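Local coordinates for protein putative peptidase (Chlamydophila abortus, PDB 3CE2) that is probably a zinc-dependent oligopeptidase of the M3B family, thought to degrade a variety of small peptides, at residues Y151-K154 / I155-S159; L246-G249 / K250-H254. All coordinates share one frame; numbering follows the deposited sequence.

Contact 1. Residues Y151-K154 / I155-S159; sequences YLEK and IFRLS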
# COMPACT_ATOMS: atom_id res chain seq x y z
N TYR A 151 -9.74 -16.86 11.00
CA TYR A 151 -9.02 -17.54 9.96
C TYR A 151 -9.96 -18.42 9.15
O TYR A 151 -10.04 -18.30 7.94
CB TYR A 151 -7.88 -18.37 10.54
CG TYR A 151 -7.09 -19.06 9.46
CD1 TYR A 151 -6.09 -18.39 8.76
CD2 TYR A 151 -7.38 -20.37 9.11
CE1 TYR A 151 -5.39 -19.01 7.76
CE2 TYR A 151 -6.67 -20.99 8.10
CZ TYR A 151 -5.69 -20.30 7.44
OH TYR A 151 -5.00 -20.91 6.45
N LEU A 152 -10.70 -19.31 9.80
CA LEU A 152 -11.62 -20.17 9.05
C LEU A 152 -12.81 -19.42 8.51
O LEU A 152 -13.36 -19.78 7.49
CB LEU A 152 -12.14 -21.28 9.94
CG LEU A 152 -11.04 -22.26 10.26
CD1 LEU A 152 -11.37 -22.95 11.56
CD2 LEU A 152 -10.95 -23.25 9.11
N GLU A 153 -13.23 -18.38 9.22
CA GLU A 153 -14.37 -17.63 8.78
C GLU A 153 -14.06 -17.05 7.42
O GLU A 153 -14.86 -17.17 6.49
CB GLU A 153 -14.67 -16.53 9.77
CG GLU A 153 -15.89 -15.73 9.42
CD GLU A 153 -16.20 -14.67 10.46
OE1 GLU A 153 -15.33 -14.40 11.32
OE2 GLU A 153 -17.32 -14.10 10.42
N LYS A 154 -12.87 -16.45 7.29
CA LYS A 154 -12.37 -15.91 6.02
C LYS A 154 -12.39 -16.95 4.91
O LYS A 154 -12.63 -16.63 3.77
CB LYS A 154 -10.94 -15.41 6.16
CG LYS A 154 -10.81 -13.92 6.45
CD LYS A 154 -9.32 -13.50 6.61
CE LYS A 154 -8.57 -14.36 7.69
NZ LYS A 154 -7.12 -14.05 7.89
N ILE A 155 -12.13 -18.21 5.23
CA ILE A 155 -12.13 -19.22 4.20
C ILE A 155 -13.51 -19.76 3.85
O ILE A 155 -13.82 -19.95 2.69
CB ILE A 155 -11.25 -20.36 4.55
CG1 ILE A 155 -9.78 -19.88 4.55
CG2 ILE A 155 -11.51 -21.51 3.58
CD1 ILE A 155 -8.77 -20.90 5.12
N PHE A 156 -14.34 -20.00 4.86
CA PHE A 156 -15.70 -20.52 4.64
C PHE A 156 -16.64 -19.49 3.99
O PHE A 156 -17.63 -19.85 3.38
CB PHE A 156 -16.34 -21.00 5.96
CG PHE A 156 -15.65 -22.18 6.62
CD1 PHE A 156 -15.25 -23.29 5.89
CD2 PHE A 156 -15.44 -22.19 7.99
CE1 PHE A 156 -14.64 -24.39 6.51
CE2 PHE A 156 -14.82 -23.27 8.60
CZ PHE A 156 -14.42 -24.38 7.85
N ARG A 157 -16.33 -18.21 4.11
CA ARG A 157 -17.18 -17.20 3.49
C ARG A 157 -17.19 -17.34 1.97
O ARG A 157 -18.05 -16.79 1.29
CB ARG A 157 -16.73 -15.78 3.90
CG ARG A 157 -17.43 -15.30 5.16
CD ARG A 157 -16.87 -13.99 5.71
NE ARG A 157 -17.44 -12.82 5.05
CZ ARG A 157 -16.84 -12.16 4.07
NH1 ARG A 157 -15.62 -12.55 3.67
NH2 ARG A 157 -17.46 -11.12 3.53
N LEU A 158 -16.21 -18.07 1.44
CA LEU A 158 -16.04 -18.17 -0.01
C LEU A 158 -16.90 -19.27 -0.62
O LEU A 158 -17.04 -19.37 -1.84
CB LEU A 158 -14.55 -18.37 -0.36
CG LEU A 158 -13.70 -17.11 -0.13
CD1 LEU A 158 -12.20 -17.31 -0.38
CD2 LEU A 158 -14.26 -15.95 -0.94
N SER A 159 -17.48 -20.10 0.23
CA SER A 159 -18.32 -21.21 -0.19
C SER A 159 -19.49 -20.74 -1.07
O SER A 159 -19.77 -21.34 -2.09
CB SER A 159 -18.87 -21.93 1.04
OG SER A 159 -19.68 -21.03 1.80

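Contact 2. Residues L246-G249 / K250-H254; sequences LLNG and KIQAH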
# COMPACT_ATOMS: atom_id res chain seq x y z
N LEU A 246 -8.10 -2.12 -24.82
CA LEU A 246 -7.40 -2.93 -23.86
C LEU A 246 -8.06 -2.78 -22.51
O LEU A 246 -8.18 -3.73 -21.77
CB LEU A 246 -5.92 -2.56 -23.82
CG LEU A 246 -5.02 -2.95 -25.00
CD1 LEU A 246 -3.67 -2.30 -24.79
CD2 LEU A 246 -4.84 -4.46 -25.14
N LEU A 247 -8.53 -1.60 -22.19
CA LEU A 247 -9.15 -1.39 -20.88
C LEU A 247 -10.54 -2.03 -20.85
O LEU A 247 -10.87 -2.73 -19.90
CB LEU A 247 -9.21 0.10 -20.56
CG LEU A 247 -9.74 0.46 -19.19
CD1 LEU A 247 -8.88 -0.13 -18.07
CD2 LEU A 247 -9.81 1.99 -19.09
N ASN A 248 -11.34 -1.80 -21.89
CA ASN A 248 -12.58 -2.54 -22.06
C ASN A 248 -12.36 -4.01 -21.82
O ASN A 248 -13.15 -4.64 -21.15
CB ASN A 248 -13.14 -2.38 -23.47
CG ASN A 248 -14.54 -2.98 -23.63
OD1 ASN A 248 -15.54 -2.44 -23.12
ND2 ASN A 248 -14.63 -4.08 -24.34
N GLY A 249 -11.28 -4.55 -22.37
CA GLY A 249 -10.97 -5.97 -22.18
C GLY A 249 -10.78 -6.36 -20.72
O GLY A 249 -11.37 -7.31 -20.26
N LYS A 250 -9.93 -5.62 -20.00
CA LYS A 250 -9.73 -5.83 -18.58
C LYS A 250 -11.07 -5.75 -17.83
O LYS A 250 -11.46 -6.68 -17.12
CB LYS A 250 -8.76 -4.77 -18.02
CG LYS A 250 -8.35 -4.98 -16.57
CD LYS A 250 -7.35 -6.12 -16.42
CE LYS A 250 -7.25 -6.61 -14.97
NZ LYS A 250 -6.90 -8.07 -14.95
N ILE A 251 -11.78 -4.65 -18.01
CA ILE A 251 -13.03 -4.52 -17.29
C ILE A 251 -13.99 -5.67 -17.60
O ILE A 251 -14.68 -6.15 -16.70
CB ILE A 251 -13.72 -3.22 -17.59
CG1 ILE A 251 -12.82 -2.01 -17.29
CG2 ILE A 251 -15.07 -3.16 -16.87
CD1 ILE A 251 -12.09 -2.00 -15.96
N GLN A 252 -14.05 -6.11 -18.86
CA GLN A 252 -14.92 -7.23 -19.21
C GLN A 252 -14.40 -8.49 -18.55
O GLN A 252 -15.16 -9.40 -18.23
CB GLN A 252 -15.00 -7.44 -20.73
CG GLN A 252 -16.00 -6.54 -21.48
CD GLN A 252 -17.44 -6.59 -20.91
OE1 GLN A 252 -18.00 -7.67 -20.60
NE2 GLN A 252 -18.05 -5.42 -20.78
N ALA A 253 -13.09 -8.56 -18.33
CA ALA A 253 -12.54 -9.68 -17.58
C ALA A 253 -13.15 -9.72 -16.17
O ALA A 253 -13.63 -10.76 -15.73
CB ALA A 253 -11.04 -9.59 -17.52
N HIS A 254 -13.16 -8.59 -15.48
CA HIS A 254 -13.73 -8.55 -14.15
C HIS A 254 -15.19 -8.93 -14.18
O HIS A 254 -15.66 -9.68 -13.32
CB HIS A 254 -13.55 -7.19 -13.50
CG HIS A 254 -12.12 -6.81 -13.32
ND1 HIS A 254 -11.69 -5.51 -13.27
CD2 HIS A 254 -11.01 -7.58 -13.22
CE1 HIS A 254 -10.38 -5.49 -13.13
NE2 HIS A 254 -9.94 -6.73 -13.10

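Contact 1. Residues Y151-K154 / I155-S159
Leu-152 and Phe-156, four residues apart on helix 149-156, lie side by side and point the same way. The Leu-152 side chain sets its CB 3.6 Å from Phe-156 CE2, and its CD2 reaches the same end of the ring. Tyr-151 and Ile-155 cross at a slant instead: Ile-155 CD1 comes 3.6 Å from Tyr-151 CE2, with CZ a little farther off. Tyr-151 carries its ring anti to the backbone N (chi1 -179°), which swings it forward to meet this methyl.

Backbone bonds hold the same stretch together. The amide of Phe-156 gives a nearly straight bond to Leu-152 O (2.8 Å, 171° at the hydrogen), and Arg-157 N follows with 3.0 Å to Glu-153 O. Ile-155 N has only weak bonds, to the carbonyls of Tyr-151 and Leu-152. Phe-156 to Ser-159 form a type I beta turn, in which Phe-156 O accepts from both Ser-159 N (3.2 Å) and Ser-159 OG (2.8 Å).

Charged side chains approach without pairing: Glu-153 OE2 stays 5.5 Å from Arg-157 NE, while Glu-153 CG and Arg-157 CD pass at 4.2 Å. Arg-157 makes a cation-pi contact with Tyr-272, and Phe-156 packs on Ile-136, His-139 and Leu-140 of helix 133-141.

Contact 2. Residues L246-G249 / K250-H254
Leu-247 and Ile-251 meet one turn apart on the buried side of helix 240-260, and here the packing is closest around a carbonyl rather than between the side-chain ends. Ile-251 CG1, anti to its own carbonyl carbon, rests 3.3 Å from Leu-247 O, whereas the two CD1 methyls approach no nearer than 4.3 Å. Lys-250 CB also lies close to this carbonyl, 3.5 Å from Leu-247 O. The same oxygen takes the amide of Ile-251 in a nearly linear bond of 2.8 Å, with 174° at the hydrogen. Three more i to i+4 bonds flank it, Lys-250 N to Leu-246 O, Gln-252 N to Asn-248 O and Ala-253 N to Gly-249 O, making an unbroken run of regular alpha-helix. One turn further on, Lys-250 O stands 3.8 Å above the His-254 ring plane, over its centre.

The partly exposed side is looser. Asn-248 and Gln-252 run alongside each other, pointing the same way with their amide planes 39° apart; their side chains come no nearer than 4.0 Å, Asn-248 ND2 to Gln-252 CG, although Gln-252 CG lies 3.4 Å from Asn-248 O. Asn-248 OD1 accepts a hydrogen bond from Leu-492 N. Beyond its CB, Lys-250 bends at chi2 (74°) and leads its ammonium end away.

Ile-251 packs against Ile-482, His-483 and Ala-486 of helix 451-487, which also carries the zinc ligand His-484, and His-254 ND1 is hydrogen-bonded to His-483 NE2; Leu-246 and Lys-250 turn instead to helix 180-192.

Overall arrangement
Contacts 1 and 2 are local, one-turn associations on different helices, both partly buried and 23 to 24 Å from the centre of the chain, with their own centres 28 Å apart. In contact 1 Leu-152 and Phe-156 are buried; in contact 2 Leu-247 and Ile-251 form the buried pair. Contact 1 includes a turn, packs largely through aromatic rings, and has uneven backbone bonds, those of Ile-155 N being weak. Contact 2, inside helix 240-260, has regular bonding and aliphatic or amide pairs. The Ile-251 side chain is about 13 Å from a bound zinc and about 9 Å from that of the zinc ligand His-484, a different site from His-402, His-406 and Glu-430; contact 1 lies away from such sites.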